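Local coordinates for cellulosomal scaffolding protein A (Clostridium thermocellum, PDB 1NBC) that binds cellulose as the family III cellulose-binding domain of a scaffolding protein, probably attaching the cellulosome to its substrate, at residues 53-58 with 107-112; 85-90 with 125-130; 2-7 with 141-146. All blocks are in the same frame, centred on the assembly; numbering follows the deposited sequence.

How the interactions relate
Three contacts of one beta sandwich illustrate how chemistry follows place in a fold. Interaction 3 joins the two sheets face to face and is buried and purely apolar. Interactions 1 and 2 are only partly buried. Interaction 1 pairs neighbouring strands within the six-stranded sheet, with backbone bonds between them, polar groups on one face and apolar ones on the other. Interaction 2 joins a hairpin turn of the five-stranded sheet to a loop that carries calcium ligands, through a single backbone bond. Interactions 2 and 3 touch directly, for Ser-128 CB packs on Val-141 CG1 at 3.7 Å; interaction 1 stands apart, its nearest atoms about 6 Å from those of interaction 3.

Interaction 1: residues 53-58 with 107-112; sequences FWCDHA and VQIQGR
His-57 and Gln-110 share the shortest side-chain bond here, ND1 donating to OE1 at 2.7 Å. The donor lies in the amide's carbonyl plane, with ring and amide planes 88° apart. Tyr-67 OH binds NE2, so both imidazole nitrogens are engaged and ring rotation is fixed. Further along this face, Arg-112 NH2 meets Asp-56 OD1 in a salt bridge of 3.3 Å, reaching the syn side of a carboxylate nearly coplanar with the guanidinium. The bend of the arginine chain at chi3 (59°) turns this group back over Trp-54. There it lies almost parallel to the indole (6°), and Arg-112 NH1 lies 3.5 Å from Trp-54 CE3, displaced toward the ring's rim. A water ties Asp-56 OD2 to Gly-111 O. Asp-56, His-57 and Arg-112, with Tyr-67, are probably members of the planar strip by which family III domains are thought to meet crystalline cellulose.

Beneath these side chains runs an antiparallel pairing, with Trp-54 N bonded to Arg-112 O at 2.8 Å and Gln-110 N to His-57 O at 2.8 Å. Asp-56 N also reaches Gln-110 O, at 2.9 Å; two residues of 53-58, Asp-56 and His-57, are thus set against the single Gln-110, which makes a classic beta bulge. On the other face Cys-55 SG rests 4.1 Å from Ile-109 CG2. The Phe-53 ring brings CE1 to 4.0 Å from Gly-111 CA. These apolar groups look across to strands 74-85 and 88-96 of the opposing sheet, through Val-74, Leu-92 and Phe-96, while strand 20-26 flanks 107-112 along its other edge.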
loop_
_atom_site.group_PDB
_atom_site.type_symbol
_atom_site.label_atom_id
_atom_site.label_comp_id
_atom_site.label_asym_id
_atom_site.label_seq_id
_atom_site.Cartn_x
_atom_site.Cartn_y
_atom_site.Cartn_z
ATOM N N PHE A 53 5.857 17.946 -7.309
ATOM C CA PHE A 53 6.261 18.323 -5.965
ATOM C C PHE A 53 7.524 19.137 -6.047
ATOM O O PHE A 53 8.378 18.873 -6.893
ATOM C CB PHE A 53 6.529 17.088 -5.104
ATOM C CG PHE A 53 7.235 17.383 -3.804
ATOM C CD1 PHE A 53 6.514 17.692 -2.657
ATOM C CD2 PHE A 53 8.626 17.325 -3.717
ATOM C CE1 PHE A 53 7.171 17.936 -1.440
ATOM C CE2 PHE A 53 9.289 17.571 -2.497
ATOM C CZ PHE A 53 8.558 17.874 -1.368
ATOM N N TRP A 54 7.609 20.143 -5.184
ATOM C CA TRP A 54 8.764 21.017 -5.097
ATOM C C TRP A 54 9.126 21.193 -3.639
ATOM O O TRP A 54 8.240 21.279 -2.779
ATOM C CB TRP A 54 8.482 22.420 -5.656
ATOM C CG TRP A 54 8.144 22.503 -7.087
ATOM C CD1 TRP A 54 9.018 22.551 -8.141
ATOM C CD2 TRP A 54 6.828 22.565 -7.643
ATOM N NE1 TRP A 54 8.319 22.640 -9.326
ATOM C CE2 TRP A 54 6.973 22.653 -9.051
ATOM C CE3 TRP A 54 5.533 22.559 -7.092
ATOM C CZ2 TRP A 54 5.865 22.733 -9.915
ATOM C CZ3 TRP A 54 4.437 22.637 -7.952
ATOM C CH2 TRP A 54 4.613 22.724 -9.347
ATOM N N CYS A 55 10.421 21.218 -3.356
ATOM C CA CYS A 55 10.897 21.476 -2.005
ATOM C C CYS A 55 11.409 22.892 -2.025
ATOM O O CYS A 55 12.363 23.178 -2.747
ATOM C CB CYS A 55 12.041 20.547 -1.625
ATOM S SG CYS A 55 12.596 20.819 0.058
ATOM N N ASP A 56 10.706 23.797 -1.341
ATOM C CA ASP A 56 11.108 25.207 -1.285
ATOM C C ASP A 56 12.400 25.338 -0.497
ATOM O O ASP A 56 13.278 26.132 -0.826
ATOM C CB ASP A 56 10.024 26.063 -0.623
ATOM C CG ASP A 56 8.815 26.251 -1.498
ATOM O OD1 ASP A 56 9.000 26.510 -2.700
ATOM O OD2 ASP A 56 7.675 26.154 -0.987
ATOM N N HIS A 57 12.521 24.521 0.536
ATOM C CA HIS A 57 13.697 24.547 1.378
ATOM C C HIS A 57 13.689 23.368 2.337
ATOM O O HIS A 57 12.633 22.968 2.825
ATOM C CB HIS A 57 13.723 25.862 2.158
ATOM C CG HIS A 57 14.758 25.905 3.234
ATOM N ND1 HIS A 57 14.438 25.803 4.572
ATOM C CD2 HIS A 57 16.105 26.008 3.172
ATOM C CE1 HIS A 57 15.547 25.836 5.288
ATOM N NE2 HIS A 57 16.572 25.961 4.463
ATOM N N ALA A 58 14.856 22.762 2.534
ATOM C CA ALA A 58 15.010 21.653 3.469
ATOM C C ALA A 58 16.391 21.781 4.063
ATOM O O ALA A 58 17.325 22.252 3.394
ATOM C CB ALA A 58 14.850 20.309 2.776
ATOM N N VAL A 107 15.390 17.412 10.711
ATOM C CA VAL A 107 15.307 17.911 9.353
ATOM C C VAL A 107 13.979 18.623 9.155
ATOM O O VAL A 107 12.950 18.187 9.661
ATOM C CB VAL A 107 15.474 16.785 8.314
ATOM C CG1 VAL A 107 14.302 15.828 8.355
ATOM C CG2 VAL A 107 15.634 17.371 6.943
ATOM N N GLN A 108 14.051 19.810 8.560
ATOM C CA GLN A 108 12.876 20.603 8.264
ATOM C C GLN A 108 12.694 20.590 6.766
ATOM O O GLN A 108 13.666 20.752 6.027
ATOM C CB GLN A 108 13.059 22.032 8.743
ATOM C CG GLN A 108 12.797 22.223 10.221
ATOM C CD GLN A 108 13.054 23.657 10.675
ATOM O OE1 GLN A 108 13.618 23.886 11.756
ATOM N NE2 GLN A 108 12.652 24.631 9.849
ATOM N N ILE A 109 11.469 20.346 6.325
ATOM C CA ILE A 109 11.145 20.289 4.907
ATOM C C ILE A 109 9.922 21.154 4.614
ATOM O O ILE A 109 8.832 20.922 5.148
ATOM C CB ILE A 109 10.800 18.849 4.475
ATOM C CG1 ILE A 109 11.911 17.887 4.869
ATOM C CG2 ILE A 109 10.565 18.784 2.982
ATOM C CD1 ILE A 109 11.413 16.485 5.037
ATOM N N GLN A 110 10.116 22.178 3.795
ATOM C CA GLN A 110 9.032 23.056 3.410
ATOM C C GLN A 110 8.651 22.633 2.014
ATOM O O GLN A 110 9.394 22.871 1.062
ATOM C CB GLN A 110 9.489 24.507 3.482
ATOM C CG GLN A 110 9.942 24.870 4.885
ATOM C CD GLN A 110 10.574 26.221 4.962
ATOM O OE1 GLN A 110 11.796 26.341 5.044
ATOM N NE2 GLN A 110 9.751 27.258 4.960
ATOM N N GLY A 111 7.550 21.891 1.925
ATOM C CA GLY A 111 7.103 21.359 0.647
ATOM C C GLY A 111 5.912 22.036 0.017
ATOM O O GLY A 111 5.193 22.818 0.635
ATOM N N ARG A 112 5.672 21.676 -1.233
ATOM C CA ARG A 112 4.571 22.226 -1.995
ATOM C C ARG A 112 4.312 21.400 -3.237
ATOM O O ARG A 112 5.251 20.925 -3.863
ATOM C CB ARG A 112 4.940 23.637 -2.415
ATOM C CG ARG A 112 4.032 24.265 -3.426
ATOM C CD ARG A 112 4.417 25.729 -3.592
ATOM N NE ARG A 112 5.800 25.875 -4.026
ATOM C CZ ARG A 112 6.179 25.984 -5.297
ATOM N NH1 ARG A 112 5.269 25.965 -6.277
ATOM N NH2 ARG A 112 7.474 26.116 -5.583
HETATM O O HOH W 1 6.368 25.398 1.432
#

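Interaction 2: residues 85-90 with 125-130; sequences TNNADT and NDYSFK. With CA (calcium ion), chain C.
Asn-87 sets its amide at the edge of the Tyr-127 ring, ND2 lying near the ring plane 3.7 Å from CD1, with the two planes 87° apart. The contact joins two type I beta turns: Thr-85 to Ala-88, which closes a hairpin between strands 74-85 and 88-96, and Asp-126 to Phe-129, in the loop that carries calcium ligands. The asparagine amide is steadied from within its own turn, where Thr-85 OG1 donates to Asn-87 OD1 at 3.2 Å in the carbonyl plane. With CG of Asn-87 wedged between the backbone N and carbonyl carbon (chi1 64°), the side chain stands next to the tyrosine CA and CB. Tyr-127 then runs on, and its hydroxyl bonds to Lys-153 O.

The backbones are linked by Tyr-127 N, which donates to Asn-87 O at 2.8 Å from a position tilted off the carbonyl plane. Two residues earlier, Asn-125 O receives a CA-H contact from Asn-87 CA at 3.1 Å. Ala-88 CB lies 4.0 Å from Tyr-127 CB, the one apolar side-chain contact between the segments.

Asp-126 sends its side chain away from the hairpin, toward the metal. Its OD1 binds the calcium ion, as does OD1 of Asn-125; Thr-44, Asp-46 and Thr-122 complete the site from elsewhere in the chain. The hairpin turn therefore abuts the backbone of the ligand-bearing loop without coordinating the metal itself. The other carboxylate oxygen, Asp-126 OD2, accepts from a water at 2.7 Å, and that same water sits 2.6 Å from the calcium ion.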
loop_
_atom_site.group_PDB
_atom_site.type_symbol
_atom_site.label_atom_id
_atom_site.label_comp_id
_atom_site.label_asym_id
_atom_site.label_seq_id
_atom_site.Cartn_x
_atom_site.Cartn_y
_atom_site.Cartn_z
ATOM N N THR A 85 -9.933 5.375 1.035
ATOM C CA THR A 85 -10.967 5.774 1.989
ATOM C C THR A 85 -11.594 7.072 1.479
ATOM O O THR A 85 -11.092 7.658 0.522
ATOM C CB THR A 85 -10.388 6.021 3.407
ATOM O OG1 THR A 85 -9.468 7.123 3.377
ATOM C CG2 THR A 85 -9.698 4.765 3.934
ATOM N N ASN A 86 -12.642 7.550 2.142
ATOM C CA ASN A 86 -13.331 8.767 1.703
ATOM C C ASN A 86 -12.531 10.069 1.864
ATOM O O ASN A 86 -12.944 11.123 1.353
ATOM C CB ASN A 86 -14.750 8.866 2.312
ATOM C CG ASN A 86 -14.778 9.573 3.642
ATOM O OD1 ASN A 86 -14.385 9.016 4.679
ATOM N ND2 ASN A 86 -15.271 10.807 3.632
ATOM N N ASN A 87 -11.407 10.019 2.583
ATOM C CA ASN A 87 -10.580 11.207 2.701
ATOM C C ASN A 87 -9.120 10.900 2.371
ATOM O O ASN A 87 -8.227 11.670 2.716
ATOM C CB ASN A 87 -10.734 11.889 4.058
ATOM C CG ASN A 87 -10.273 11.031 5.189
ATOM O OD1 ASN A 87 -10.082 9.826 5.033
ATOM N ND2 ASN A 87 -10.093 11.636 6.354
ATOM N N ALA A 88 -8.886 9.787 1.674
ATOM C CA ALA A 88 -7.539 9.415 1.247
ATOM C C ALA A 88 -7.549 8.443 0.071
ATOM O O ALA A 88 -7.975 7.299 0.200
ATOM C CB ALA A 88 -6.742 8.828 2.397
ATOM N N ASP A 89 -7.121 8.912 -1.097
ATOM C CA ASP A 89 -7.032 8.044 -2.270
ATOM C C ASP A 89 -5.683 8.170 -2.952
ATOM O O ASP A 89 -5.363 7.401 -3.846
ATOM C CB ASP A 89 -8.179 8.284 -3.270
ATOM C CG ASP A 89 -8.211 9.698 -3.845
ATOM O OD1 ASP A 89 -7.169 10.387 -3.928
ATOM O OD2 ASP A 89 -9.314 10.108 -4.258
ATOM N N THR A 90 -4.868 9.089 -2.455
ATOM C CA THR A 90 -3.545 9.341 -3.009
ATOM C C THR A 90 -2.596 9.796 -1.903
ATOM O O THR A 90 -3.046 10.358 -0.902
ATOM C CB THR A 90 -3.624 10.525 -4.012
ATOM O OG1 THR A 90 -4.643 10.273 -4.992
ATOM C CG2 THR A 90 -2.298 10.747 -4.698
ATOM N N ASN A 125 -11.364 17.441 2.764
ATOM C CA ASN A 125 -11.595 16.005 2.682
ATOM C C ASN A 125 -10.266 15.249 2.521
ATOM O O ASN A 125 -10.216 14.164 1.941
ATOM C CB ASN A 125 -12.605 15.661 1.568
ATOM C CG ASN A 125 -12.163 16.129 0.204
ATOM O OD1 ASN A 125 -11.118 16.764 0.051
ATOM N ND2 ASN A 125 -12.950 15.800 -0.809
ATOM N N ASP A 126 -9.203 15.827 3.088
ATOM C CA ASP A 126 -7.850 15.276 3.069
ATOM C C ASP A 126 -7.449 14.787 4.445
ATOM O O ASP A 126 -7.347 15.579 5.392
ATOM C CB ASP A 126 -6.851 16.341 2.655
ATOM C CG ASP A 126 -7.010 16.744 1.230
ATOM O OD1 ASP A 126 -7.756 16.056 0.498
ATOM O OD2 ASP A 126 -6.383 17.744 0.846
ATOM N N TYR A 127 -7.105 13.503 4.508
ATOM C CA TYR A 127 -6.727 12.822 5.740
ATOM C C TYR A 127 -5.616 13.486 6.536
ATOM O O TYR A 127 -5.733 13.636 7.750
ATOM C CB TYR A 127 -6.310 11.382 5.420
ATOM C CG TYR A 127 -5.925 10.563 6.636
ATOM C CD1 TYR A 127 -6.905 10.030 7.491
ATOM C CD2 TYR A 127 -4.577 10.306 6.933
ATOM C CE1 TYR A 127 -6.547 9.260 8.618
ATOM C CE2 TYR A 127 -4.208 9.542 8.054
ATOM C CZ TYR A 127 -5.198 9.020 8.892
ATOM O OH TYR A 127 -4.841 8.271 9.993
ATOM N N SER A 128 -4.530 13.846 5.878
ATOM C CA SER A 128 -3.411 14.427 6.597
ATOM C C SER A 128 -3.484 15.921 6.855
ATOM O O SER A 128 -2.620 16.444 7.561
ATOM C CB SER A 128 -2.116 14.139 5.847
ATOM O OG SER A 128 -1.909 12.758 5.615
ATOM N N PHE A 129 -4.486 16.613 6.313
ATOM C CA PHE A 129 -4.553 18.077 6.469
ATOM C C PHE A 129 -4.544 18.550 7.927
ATOM O O PHE A 129 -5.340 18.087 8.754
ATOM C CB PHE A 129 -5.786 18.666 5.747
ATOM C CG PHE A 129 -5.793 20.173 5.711
ATOM C CD1 PHE A 129 -4.796 20.875 5.027
ATOM C CD2 PHE A 129 -6.759 20.897 6.404
ATOM C CE1 PHE A 129 -4.756 22.278 5.038
ATOM C CE2 PHE A 129 -6.726 22.303 6.417
ATOM C CZ PHE A 129 -5.717 22.988 5.731
ATOM N N LYS A 130 -3.644 19.494 8.211
ATOM C CA LYS A 130 -3.483 20.056 9.546
ATOM C C LYS A 130 -3.007 21.503 9.486
ATOM O O LYS A 130 -1.817 21.780 9.430
ATOM C CB LYS A 130 -2.485 19.213 10.351
ATOM C CG LYS A 130 -2.439 19.517 11.854
ATOM C CD LYS A 130 -3.809 19.326 12.501
ATOM C CE LYS A 130 -3.719 19.280 14.003
ATOM N NZ LYS A 130 -5.062 19.005 14.578
HETATM CA CA CA C . -9.038 16.694 -1.452
HETATM O O HOH W 2 -6.815 18.090 -1.835
#

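Interaction 3: residues 2-7 with 141-146; sequences LKVEFY and VTAYLN
Strands 2-7 and 142-145 run roughly antiparallel, 150° between their directions, but their axes come no nearer than 8.5 Å, a spacing bridged by side chains with no hydrogen bond across it. Residues of the two strands alternate: Leu-2, Val-4 and Phe-6 point toward the opposite segment, as do Val-141, Ala-143 and Leu-145.

Val-141 meets Phe-6 with both of its methyls. Val-141 CG1 sits over the centre of the Phe-6 ring in a CH-pi contact, 3.9 Å from the centroid and only 4° off the ring normal. The other branch, Val-141 CG2, falls at the foot of the ring, 4.0 Å from Phe-6 CB, and also meets Val-4 CG1. One valine thus straddles two inward residues of the facing strand. Phe-6 has its CG anti to the backbone N (chi1 172°), which presents the ring face to the valine; Phe-22 packs against the same ring edge-to-face. Val-4 divides its methyls in a similar way, Val-4 CG2 resting 3.8 Å from Ala-143 CB. Leu-2 CD1 meets the same alanine, 4.2 Å from Ala-143 CB, and also nears Leu-145 CG.

Tyr-144 leaves strand 142-145 on its outer side and packs on Ser-82 of the second subunit. Inward, strand 2-8 contributes from the six-stranded sheet and strand 142-145 from the five-stranded one, so that their aliphatic and aromatic side chains form part of the hydrophobic interior of the jelly-roll beta sandwich of family III cellulose-binding domains.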
loop_
_atom_site.group_PDB
_atom_site.type_symbol
_atom_site.label_atom_id
_atom_site.label_comp_id
_atom_site.label_asym_id
_atom_site.label_seq_id
_atom_site.Cartn_x
_atom_site.Cartn_y
_atom_site.Cartn_z
ATOM N N LEU A 2 12.034 8.057 16.053
ATOM C CA LEU A 2 11.733 9.357 15.452
ATOM C C LEU A 2 10.565 10.076 16.091
ATOM O O LEU A 2 9.692 9.474 16.714
ATOM C CB LEU A 2 11.329 9.176 13.986
ATOM C CG LEU A 2 12.276 8.681 12.917
ATOM C CD1 LEU A 2 11.490 8.432 11.645
ATOM C CD2 LEU A 2 13.335 9.724 12.682
ATOM N N LYS A 3 10.533 11.376 15.850
ATOM C CA LYS A 3 9.448 12.222 16.283
ATOM C C LYS A 3 9.123 13.039 15.043
ATOM O O LYS A 3 10.039 13.521 14.373
ATOM C CB LYS A 3 9.891 13.126 17.425
ATOM C CG LYS A 3 8.769 13.947 18.016
ATOM C CD LYS A 3 9.270 14.826 19.143
ATOM C CE LYS A 3 8.151 15.689 19.694
ATOM N NZ LYS A 3 8.570 16.447 20.902
ATOM N N VAL A 4 7.852 13.068 14.657
ATOM C CA VAL A 4 7.421 13.816 13.475
ATOM C C VAL A 4 6.428 14.912 13.882
ATOM O O VAL A 4 5.484 14.655 14.630
ATOM C CB VAL A 4 6.782 12.864 12.385
ATOM C CG1 VAL A 4 6.317 13.648 11.143
ATOM C CG2 VAL A 4 7.774 11.790 11.981
ATOM N N GLU A 5 6.712 16.147 13.476
ATOM C CA GLU A 5 5.849 17.302 13.751
ATOM C C GLU A 5 5.463 17.864 12.402
ATOM O O GLU A 5 6.264 17.856 11.464
ATOM C CB GLU A 5 6.567 18.321 14.624
ATOM C CG GLU A 5 6.806 17.782 16.016
ATOM C CD GLU A 5 7.692 18.665 16.850
ATOM O OE1 GLU A 5 8.902 18.708 16.578
ATOM O OE2 GLU A 5 7.184 19.290 17.797
ATOM N N PHE A 6 4.282 18.444 12.312
ATOM C CA PHE A 6 3.811 18.840 11.004
ATOM C C PHE A 6 2.762 19.942 11.016
ATOM O O PHE A 6 2.166 20.241 12.044
ATOM C CB PHE A 6 3.245 17.548 10.358
ATOM C CG PHE A 6 2.543 17.757 9.068
ATOM C CD1 PHE A 6 1.189 18.084 9.039
ATOM C CD2 PHE A 6 3.239 17.675 7.874
ATOM C CE1 PHE A 6 0.548 18.338 7.828
ATOM C CE2 PHE A 6 2.608 17.924 6.665
ATOM C CZ PHE A 6 1.267 18.258 6.637
ATOM N N TYR A 7 2.589 20.559 9.849
ATOM C CA TYR A 7 1.548 21.550 9.582
ATOM C C TYR A 7 1.512 21.928 8.110
ATOM O O TYR A 7 2.463 21.673 7.350
ATOM C CB TYR A 7 1.721 22.841 10.424
ATOM C CG TYR A 7 2.770 23.863 10.019
ATOM C CD1 TYR A 7 4.116 23.645 10.265
ATOM C CD2 TYR A 7 2.401 25.068 9.461
ATOM C CE1 TYR A 7 5.053 24.594 9.976
ATOM C CE2 TYR A 7 3.338 26.035 9.160
ATOM C CZ TYR A 7 4.659 25.791 9.427
ATOM O OH TYR A 7 5.596 26.750 9.168
ATOM N N VAL A 141 -0.063 11.828 9.653
ATOM C CA VAL A 141 1.018 11.791 8.678
ATOM C C VAL A 141 1.912 10.634 9.113
ATOM O O VAL A 141 1.992 10.357 10.317
ATOM C CB VAL A 141 1.854 13.128 8.549
ATOM C CG1 VAL A 141 1.055 14.180 7.826
ATOM C CG2 VAL A 141 2.339 13.649 9.913
ATOM N N THR A 142 2.482 9.890 8.175
ATOM C CA THR A 142 3.302 8.747 8.551
ATOM C C THR A 142 4.775 8.834 8.121
ATOM O O THR A 142 5.131 9.561 7.188
ATOM C CB THR A 142 2.667 7.470 8.014
ATOM O OG1 THR A 142 2.450 7.622 6.608
ATOM C CG2 THR A 142 1.322 7.228 8.684
ATOM N N ALA A 143 5.626 8.096 8.834
ATOM C CA ALA A 143 7.058 8.049 8.574
ATOM C C ALA A 143 7.494 6.590 8.603
ATOM O O ALA A 143 6.947 5.794 9.368
ATOM C CB ALA A 143 7.793 8.835 9.620
ATOM N N TYR A 144 8.458 6.236 7.759
ATOM C CA TYR A 144 8.927 4.860 7.637
ATOM C C TYR A 144 10.438 4.785 7.595
ATOM O O TYR A 144 11.081 5.666 7.046
ATOM C CB TYR A 144 8.387 4.230 6.346
ATOM C CG TYR A 144 6.905 4.379 6.187
ATOM C CD1 TYR A 144 6.352 5.593 5.778
ATOM C CD2 TYR A 144 6.045 3.327 6.492
ATOM C CE1 TYR A 144 4.987 5.759 5.684
ATOM C CE2 TYR A 144 4.672 3.480 6.402
ATOM C CZ TYR A 144 4.145 4.703 5.999
ATOM O OH TYR A 144 2.782 4.887 5.933
ATOM N N LEU A 145 11.001 3.737 8.188
ATOM C CA LEU A 145 12.441 3.485 8.154
ATOM C C LEU A 145 12.580 2.147 7.459
ATOM O O LEU A 145 12.096 1.139 7.964
ATOM C CB LEU A 145 13.021 3.410 9.553
ATOM C CG LEU A 145 13.365 4.791 10.084
ATOM C CD1 LEU A 145 13.842 4.661 11.502
ATOM C CD2 LEU A 145 14.436 5.435 9.213
ATOM N N ASN A 146 13.122 2.155 6.251
ATOM C CA ASN A 146 13.242 0.929 5.478
ATOM C C ASN A 146 11.882 0.262 5.278
ATOM O O ASN A 146 11.731 -0.929 5.543
ATOM C CB ASN A 146 14.192 -0.053 6.158
ATOM C CG ASN A 146 15.637 0.226 5.834
ATOM O OD1 ASN A 146 16.371 0.803 6.648
ATOM N ND2 ASN A 146 16.066 -0.177 4.636
#